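Local coordinates for glutathione S-transferase domain (Xanthobacter autotrophicus, PDB 4HZ2), which binds glutathione and probably acts as a transferase that conjugates it to other substrates, at residues Val129-Lys134 against Thr187-Glu192; Ala157-Glu162 against Ala198-Val203. All coordinates share one frame; numbering follows the deposited sequence.

Contact 1 of 2, residues Val129-Lys134 against Thr187-Glu192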
ATOM      1  N   VAL B 129      -0.729 -12.498   6.453  1.00 20.55           N
ATOM      2  CA  VAL B 129      -1.232 -13.686   5.776  1.00 25.18           C
ATOM      3  C   VAL B 129      -0.769 -14.991   6.443  1.00 27.61           C
ATOM      4  O   VAL B 129      -1.581 -15.897   6.664  1.00 28.94           O
ATOM      5  CB  VAL B 129      -0.899 -13.656   4.274  1.00 27.61           C
ATOM      6  CG1 VAL B 129      -1.298 -14.970   3.596  1.00 30.72           C
ATOM      7  CG2 VAL B 129      -1.597 -12.455   3.629  1.00 30.80           C
ATOM      8  N   ALA B 130       0.518 -15.097   6.781  1.00 23.98           N
ATOM      9  CA  ALA B 130       1.005 -16.303   7.461  1.00 22.75           C
ATOM     10  C   ALA B 130       0.311 -16.505   8.815  1.00 21.82           C
ATOM     11  O   ALA B 130      -0.066 -17.623   9.169  1.00 26.37           O
ATOM     12  CB  ALA B 130       2.521 -16.265   7.646  1.00 23.21           C
ATOM     13  N   ARG B 131       0.141 -15.425   9.572  1.00 20.82           N
ATOM     14  CA  ARG B 131      -0.609 -15.502  10.843  1.00 19.14           C
ATOM     15  C   ARG B 131      -2.057 -15.997  10.611  1.00 21.35           C
ATOM     16  O   ARG B 131      -2.579 -16.839  11.357  1.00 22.68           O
ATOM     17  CB  ARG B 131      -0.594 -14.165  11.586  1.00 17.53           C
ATOM     18  CG  ARG B 131      -1.640 -14.041  12.708  1.00 18.77           C
ATOM     19  CD  ARG B 131      -1.321 -12.777  13.484  1.00 19.01           C
ATOM     20  NE  ARG B 131      -2.198 -12.430  14.603  1.00 17.51           N
ATOM     21  CZ  ARG B 131      -3.324 -11.735  14.487  1.00 18.65           C
ATOM     22  NH1 ARG B 131      -3.757 -11.391  13.266  1.00 17.29           N
ATOM     23  NH2 ARG B 131      -4.026 -11.395  15.582  1.00 18.33           N
ATOM     24  N   TYR B 132      -2.690 -15.480   9.559  1.00 25.24           N
ATOM     25  CA  TYR B 132      -4.039 -15.880   9.209  1.00 23.80           C
ATOM     26  C   TYR B 132      -4.130 -17.375   8.869  1.00 19.50           C
ATOM     27  O   TYR B 132      -4.945 -18.122   9.422  1.00 30.61           O
ATOM     28  CB  TYR B 132      -4.538 -15.029   8.052  1.00 27.58           C
ATOM     29  CG  TYR B 132      -5.972 -15.303   7.688  1.00 29.81           C
ATOM     30  CD1 TYR B 132      -7.009 -14.851   8.496  1.00 33.43           C
ATOM     31  CD2 TYR B 132      -6.292 -16.025   6.552  1.00 36.96           C
ATOM     32  CE1 TYR B 132      -8.327 -15.104   8.167  1.00 51.54           C
ATOM     33  CE2 TYR B 132      -7.603 -16.290   6.219  1.00102.15           C
ATOM     34  CZ  TYR B 132      -8.615 -15.825   7.029  1.00 86.75           C
ATOM     35  OH  TYR B 132      -9.918 -16.083   6.693  1.00 72.39           O
ATOM     36  N   LEU B 133      -3.220 -17.835   8.007  1.00 24.87           N
ATOM     37  CA  LEU B 133      -3.255 -19.227   7.569  1.00 27.99           C
ATOM     38  C   LEU B 133      -2.864 -20.206   8.678  1.00 27.20           C
ATOM     39  O   LEU B 133      -3.483 -21.253   8.796  1.00 33.86           O
ATOM     40  CB  LEU B 133      -2.383 -19.456   6.331  1.00 32.57           C
ATOM     41  CG  LEU B 133      -2.742 -18.630   5.091  1.00 40.23           C
ATOM     42  CD1 LEU B 133      -1.709 -18.844   3.990  1.00 34.78           C
ATOM     43  CD2 LEU B 133      -4.152 -18.944   4.582  1.00 32.08           C
ATOM     44  N   LYS B 134      -1.841 -19.869   9.475  1.00 29.01           N
ATOM     45  CA  LYS B 134      -1.325 -20.770  10.531  1.00 26.38           C
ATOM     46  C   LYS B 134      -2.142 -20.750  11.819  1.00 26.70           C
ATOM     47  O   LYS B 134      -2.451 -21.799  12.403  1.00 32.87           O
ATOM     48  CB  LYS B 134       0.097 -20.399  10.923  1.00 33.65           C
ATOM     49  CG  LYS B 134       1.164 -20.672   9.890  1.00 44.29           C
ATOM     50  CD  LYS B 134       2.486 -20.153  10.428  1.00 44.93           C
ATOM     51  CE  LYS B 134       3.598 -20.356   9.424  1.00 45.44           C
ATOM     52  NZ  LYS B 134       4.051 -21.777   9.421  1.00 87.82           N
ATOM     53  N   THR B 187       3.175  -6.914  13.565  1.00 16.38           N
ATOM     54  CA  THR B 187       4.505  -7.325  14.048  1.00 14.60           C
ATOM     55  C   THR B 187       4.426  -7.753  15.502  1.00 14.11           C
ATOM     56  O   THR B 187       5.143  -8.692  15.915  1.00 17.12           O
ATOM     57  CB  THR B 187       5.584  -6.238  13.843  1.00 16.55           C
ATOM     58  OG1 THR B 187       5.604  -5.848  12.463  1.00 17.56           O
ATOM     59  CG2 THR B 187       6.979  -6.776  14.192  1.00 17.11           C
ATOM     60  N   HIS B 188       3.587  -7.096  16.303  1.00 17.28           N
ATOM     61  CA  HIS B 188       3.525  -7.469  17.738  1.00 16.60           C
ATOM     62  C   HIS B 188       3.006  -8.887  17.949  1.00 18.77           C
ATOM     63  O   HIS B 188       3.245  -9.487  18.990  1.00 20.17           O
ATOM     64  CB  HIS B 188       2.796  -6.436  18.625  1.00 18.51           C
ATOM     65  CG  HIS B 188       1.297  -6.551  18.662  1.00 17.91           C
ATOM     66  ND1 HIS B 188       0.486  -6.128  17.620  1.00 16.30           N
ATOM     67  CD2 HIS B 188       0.458  -6.944  19.659  1.00 20.63           C
ATOM     68  CE1 HIS B 188      -0.788  -6.275  17.972  1.00 18.14           C
ATOM     69  NE2 HIS B 188      -0.833  -6.779  19.199  1.00 16.92           N
ATOM     70  N   ARG B 189       2.336  -9.431  16.931  1.00 17.62           N
ATOM     71  CA  ARG B 189       1.804 -10.779  17.007  1.00 19.57           C
ATOM     72  C   ARG B 189       2.564 -11.706  16.040  1.00 19.36           C
ATOM     73  O   ARG B 189       2.042 -12.728  15.601  1.00 20.05           O
ATOM     74  CB  ARG B 189       0.296 -10.775  16.701  1.00 20.57           C
ATOM     75  CG  ARG B 189      -0.538  -9.889  17.645  1.00 23.58           C
ATOM     76  CD  ARG B 189      -0.340 -10.195  19.119  1.00 26.41           C
ATOM     77  NE  ARG B 189      -0.604 -11.604  19.373  1.00 20.54           N
ATOM     78  CZ  ARG B 189       0.152 -12.416  20.116  1.00 29.13           C
ATOM     79  NH1 ARG B 189       1.218 -11.965  20.767  1.00 28.61           N
ATOM     80  NH2 ARG B 189      -0.180 -13.697  20.238  1.00 27.29           N
ATOM     81  N   ALA B 190       3.804 -11.366  15.719  1.00 20.60           N
ATOM     82  CA  ALA B 190       4.554 -12.103  14.699  1.00 19.65           C
ATOM     83  C   ALA B 190       4.767 -13.576  15.082  1.00 18.18           C
ATOM     84  O   ALA B 190       4.944 -14.434  14.202  1.00 20.30           O
ATOM     85  CB  ALA B 190       5.888 -11.413  14.450  1.00 24.30           C
ATOM     86  N   GLU B 191       4.765 -13.883  16.382  1.00 21.45           N
ATOM     87  CA  GLU B 191       4.903 -15.275  16.814  1.00 23.43           C
ATOM     88  C   GLU B 191       3.812 -16.164  16.199  1.00 20.89           C
ATOM     89  O   GLU B 191       4.028 -17.350  15.938  1.00 25.01           O
ATOM     90  CB  GLU B 191       4.903 -15.381  18.344  1.00 25.45           C
ATOM     91  CG  GLU B 191       3.534 -15.102  18.968  1.00 38.28           C
ATOM     92  CD  GLU B 191       3.573 -14.952  20.477  1.00 50.65           C
ATOM     93  OE1 GLU B 191       3.182 -13.870  20.974  1.00 57.50           O
ATOM     94  OE2 GLU B 191       3.990 -15.910  21.165  1.00 50.55           O
ATOM     95  N   GLU B 192       2.630 -15.598  15.978  1.00 19.97           N
ATOM     96  CA  GLU B 192       1.521 -16.353  15.365  1.00 20.88           C
ATOM     97  C   GLU B 192       1.715 -16.591  13.865  1.00 18.38           C
ATOM     98  O   GLU B 192       0.986 -17.389  13.251  1.00 23.19           O
ATOM     99  CB  GLU B 192       0.148 -15.697  15.670  1.00 24.70           C
ATOM    100  CG  GLU B 192      -0.206 -15.801  17.143  1.00 21.43           C
ATOM    101  CD  GLU B 192      -1.411 -14.983  17.549  1.00 17.77           C
ATOM    102  OE1 GLU B 192      -1.818 -14.074  16.819  1.00 22.23           O
ATOM    103  OE2 GLU B 192      -1.954 -15.246  18.637  1.00 24.15           O
TER
HETATM  104  O   HOH W   1      -3.212 -12.261  18.277  1.00 19.21           O

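Contact 2 of 2, residues Ala157-Glu162 against Ala198-Val203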
ATOM      1  N   ALA B 157      11.225  -8.476   5.294  1.00 17.73           N
ATOM      2  CA  ALA B 157      10.568  -7.222   5.748  1.00 16.41           C
ATOM      3  C   ALA B 157      11.051  -6.925   7.169  1.00 14.22           C
ATOM      4  O   ALA B 157      11.350  -5.777   7.508  1.00 15.96           O
ATOM      5  CB  ALA B 157       9.057  -7.360   5.715  1.00 17.47           C
ATOM      6  N   LEU B 158      11.163  -7.971   7.995  1.00 15.30           N
ATOM      7  CA  LEU B 158      11.667  -7.789   9.354  1.00 14.63           C
ATOM      8  C   LEU B 158      13.146  -7.318   9.314  1.00 14.83           C
ATOM      9  O   LEU B 158      13.567  -6.498  10.144  1.00 16.44           O
ATOM     10  CB  LEU B 158      11.474  -9.052  10.225  1.00 15.82           C
ATOM     11  CG  LEU B 158      10.014  -9.411  10.533  1.00 17.48           C
ATOM     12  CD1 LEU B 158       9.876 -10.797  11.158  1.00 20.74           C
ATOM     13  CD2 LEU B 158       9.388  -8.350  11.443  1.00 21.43           C
ATOM     14  N   ASP B 159      13.914  -7.821   8.341  1.00 16.53           N
ATOM     15  CA  ASP B 159      15.315  -7.393   8.208  1.00 18.52           C
ATOM     16  C   ASP B 159      15.403  -5.875   7.931  1.00 17.06           C
ATOM     17  O   ASP B 159      16.295  -5.184   8.441  1.00 17.14           O
ATOM     18  CB  ASP B 159      16.023  -8.128   7.059  1.00 19.75           C
ATOM     19  CG  ASP B 159      16.310  -9.577   7.357  1.00 25.06           C
ATOM     20  OD1 ASP B 159      16.389  -9.958   8.554  1.00 20.79           O
ATOM     21  OD2 ASP B 159      16.532 -10.323   6.360  1.00 23.54           O
ATOM     22  N   VAL B 160      14.465  -5.359   7.130  1.00 16.61           N
ATOM     23  CA  VAL B 160      14.436  -3.930   6.793  1.00 16.17           C
ATOM     24  C   VAL B 160      14.142  -3.145   8.092  1.00 15.64           C
ATOM     25  O   VAL B 160      14.785  -2.152   8.418  1.00 17.08           O
ATOM     26  CB  VAL B 160      13.363  -3.606   5.717  1.00 15.65           C
ATOM     27  CG1 VAL B 160      13.116  -2.102   5.623  1.00 16.62           C
ATOM     28  CG2 VAL B 160      13.765  -4.147   4.350  1.00 17.69           C
ATOM     29  N   MET B 161      13.159  -3.615   8.843  1.00 14.55           N
ATOM     30  CA  MET B 161      12.787  -2.936  10.090  1.00 16.87           C
ATOM     31  C   MET B 161      13.955  -2.981  11.070  1.00 17.82           C
ATOM     32  O   MET B 161      14.258  -2.004  11.722  1.00 16.09           O
ATOM     33  CB  MET B 161      11.551  -3.607  10.681  1.00 15.85           C
ATOM     34  CG  MET B 161      10.330  -3.378   9.807  1.00 16.92           C
ATOM     35  SD  MET B 161       8.909  -4.241  10.501  1.00 19.35           S
ATOM     36  CE  MET B 161       8.711  -3.345  12.065  1.00 16.91           C
ATOM     37  N   GLU B 162      14.605  -4.131  11.160  1.00 16.91           N
ATOM     38  CA  GLU B 162      15.750  -4.309  12.076  1.00 15.92           C
ATOM     39  C   GLU B 162      16.882  -3.342  11.751  1.00 17.64           C
ATOM     40  O   GLU B 162      17.486  -2.744  12.658  1.00 17.98           O
ATOM     41  CB  GLU B 162      16.243  -5.765  12.048  1.00 19.99           C
ATOM     42  CG  GLU B 162      17.496  -6.034  12.899  1.00 21.90           C
ATOM     43  CD  GLU B 162      17.120  -6.201  14.365  1.00 29.07           C
ATOM     44  OE1 GLU B 162      15.902  -6.243  14.662  1.00 22.78           O
ATOM     45  OE2 GLU B 162      18.010  -6.304  15.228  1.00 25.39           O
ATOM     46  N   ALA B 198      13.010 -12.703  18.799  1.00 27.77           N
ATOM     47  CA  ALA B 198      14.316 -12.726  19.449  1.00 28.39           C
ATOM     48  C   ALA B 198      15.414 -12.672  18.399  1.00 26.34           C
ATOM     49  O   ALA B 198      16.524 -12.214  18.687  1.00 29.93           O
ATOM     50  CB  ALA B 198      14.473 -13.962  20.341  1.00 31.02           C
ATOM     51  N   GLN B 199      15.110 -13.144  17.191  1.00 22.77           N
ATOM     52  CA  GLN B 199      16.075 -13.095  16.082  1.00 24.69           C
ATOM     53  C   GLN B 199      16.182 -11.720  15.403  1.00 24.05           C
ATOM     54  O   GLN B 199      17.060 -11.516  14.534  1.00 23.85           O
ATOM     55  CB  GLN B 199      15.737 -14.156  15.035  1.00 25.59           C
ATOM     56  CG  GLN B 199      15.653 -15.552  15.608  1.00 31.50           C
ATOM     57  CD  GLN B 199      16.956 -15.954  16.269  1.00 94.80           C
ATOM     58  OE1 GLN B 199      16.979 -16.305  17.446  1.00 69.46           O
ATOM     59  NE2 GLN B 199      18.055 -15.863  15.519  1.00101.10           N
ATOM     60  N   TRP B 200      15.295 -10.796  15.785  1.00 24.40           N
ATOM     61  CA  TRP B 200      15.333  -9.405  15.326  1.00 18.48           C
ATOM     62  C   TRP B 200      15.270  -8.517  16.563  1.00 22.56           C
ATOM     63  O   TRP B 200      14.239  -7.897  16.844  1.00 20.58           O
ATOM     64  CB  TRP B 200      14.138  -9.086  14.396  1.00 19.14           C
ATOM     65  CG  TRP B 200      14.228  -9.812  13.055  1.00 18.64           C
ATOM     66  CD1 TRP B 200      14.857  -9.364  11.931  1.00 19.57           C
ATOM     67  CD2 TRP B 200      13.685 -11.107  12.726  1.00 22.82           C
ATOM     68  NE1 TRP B 200      14.747 -10.297  10.912  1.00 18.72           N
ATOM     69  CE2 TRP B 200      14.023 -11.370  11.369  1.00 18.08           C
ATOM     70  CE3 TRP B 200      12.943 -12.068  13.437  1.00 22.15           C
ATOM     71  CZ2 TRP B 200      13.650 -12.562  10.710  1.00 24.47           C
ATOM     72  CZ3 TRP B 200      12.553 -13.253  12.771  1.00 24.46           C
ATOM     73  CH2 TRP B 200      12.915 -13.483  11.415  1.00 22.55           C
ATOM     74  N   PRO B 201      16.371  -8.449  17.309  1.00 20.84           N
ATOM     75  CA  PRO B 201      16.313  -7.862  18.635  1.00 20.71           C
ATOM     76  C   PRO B 201      15.948  -6.386  18.644  1.00 19.28           C
ATOM     77  O   PRO B 201      15.355  -5.928  19.620  1.00 22.55           O
ATOM     78  CB  PRO B 201      17.735  -8.101  19.207  1.00 25.65           C
ATOM     79  CG  PRO B 201      18.584  -8.467  18.032  1.00 28.51           C
ATOM     80  CD  PRO B 201      17.664  -9.095  17.021  1.00 21.08           C
ATOM     81  N   ALA B 202      16.348  -5.631  17.618  1.00 19.38           N
ATOM     82  CA  ALA B 202      15.970  -4.207  17.541  1.00 19.93           C
ATOM     83  C   ALA B 202      14.466  -4.093  17.278  1.00 18.03           C
ATOM     84  O   ALA B 202      13.804  -3.202  17.817  1.00 18.71           O
ATOM     85  CB  ALA B 202      16.766  -3.451  16.482  1.00 19.00           C
ATOM     86  N   VAL B 203      13.920  -4.976  16.448  1.00 19.63           N
ATOM     87  CA  VAL B 203      12.460  -5.015  16.261  1.00 17.28           C
ATOM     88  C   VAL B 203      11.761  -5.391  17.571  1.00 19.19           C
ATOM     89  O   VAL B 203      10.753  -4.779  17.939  1.00 19.15           O
ATOM     90  CB  VAL B 203      12.032  -5.967  15.121  1.00 17.30           C
ATOM     91  CG1 VAL B 203      10.518  -5.976  14.991  1.00 18.95           C
ATOM     92  CG2 VAL B 203      12.694  -5.523  13.812  1.00 19.74           C
TER

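Contact 1 of 2, residues Val129-Lys134 against Thr187-Glu192
A buried salt-bridge network ties helix 107-137 to the turn and 3-10 segment after helix 178-187 in the all-helical C-terminal domain, and Arg-131 and Glu-192 are the pair that meets across it. The two side chains run alongside each other in the same direction. With CG anti to the backbone nitrogen (chi1 164°) and the chain extended as far as NE, Arg-131 forms a hydrogen-bonded salt bridge from NE to OE1 of Glu-192 at 2.8 Å; OE1 is met nearly along its C-O axis and stands at the guanidinium edge, somewhat out of its plane. At the root of the pair, CA of Arg-131 makes a C-H···O contact of 3.5 Å with the backbone O of Glu-192. Two salt bridges are internal to 187-192: Arg-189 NH2 to Glu-192 OE2 at 2.8 Å, the donor above the carboxylate plane, and Arg-189 NH1 to Glu-191 OE1 at 2.7 Å. The two guanidinium planes are almost perpendicular, 87° apart. One water accepts from NH2 of Arg-131 and NE of Arg-189, and donates to OE1 of Glu-192 at 2.7 Å. Gly-30 O takes a further bond from Arg-131 NH2, and the Arg-131 side chain is about 6 Å from that of Ser-31, which binds glutathione. Two arginines, with Leu-222 N also bonded to OE2, would be expected to keep Glu-192 ionised; the Arg-131 bond and shared water join its segment to the helix.

Contact 2 of 2, residues Ala157-Glu162 against Ala198-Val203
Glu-162 departs with CG anti to the backbone nitrogen (chi1 176°) and bends at chi2 (81°), which swings its carboxylate to the first turn of helix 201-211. There OE1 accepts from Val-203 N and OE2 from Ala-202 N, both at 3.0 Å, each on the syn side of its own oxygen and somewhat out of plane. The carboxylate therefore grips two backbone N-H groups that begin the helix, just beyond Trp-200 at the N-cap position. Trp-200, its CG anti to the carbonyl carbon (chi1 -69°), places its indole against helix 144-165. Its NE1 donates to OD1 of Asp-159 at 2.9 Å, a nearly straight bond that leaves in the ring plane and reaches the carboxylate on its anti side, tilted out of its plane. Over one indole face, CB of Leu-158 makes a CH-pi contact, 3.6 Å from the centroid of the five-membered ring; CB of Gln-199 lies over the opposite face. Deeper in, CB of Met-161 packs on CG2 of Val-203 at 3.8 Å. This is a carboxylate from a neighbouring helix bound to N-H groups of the first turn of a helix, here joining helices 144-165 and 201-211 within the GST C-terminal domain.

Overall arrangement
Both contacts belong to the helical C-terminal domain, their centres about 15 Å apart. Along the chain the segments alternate: 129-134 on helix 107-137, 157-162 on the next helix, 144-165, then 187-192 after helix 178-187, and 198-203 leading into helix 201-211. The two interfaces meet at Thr-187, whose CG2 lies 3.7 Å from CG1 of Val-203 and 4.0 Å from CD2 of Leu-158. The connection between helices 178-187 and 201-211 is thus secured to two successive helices. Contact 1 lies nearer the chain's centre, with the side chain of Arg-131 about 8 Å from bound glutathione; contact 2 lies farther out, away from the annotated sites.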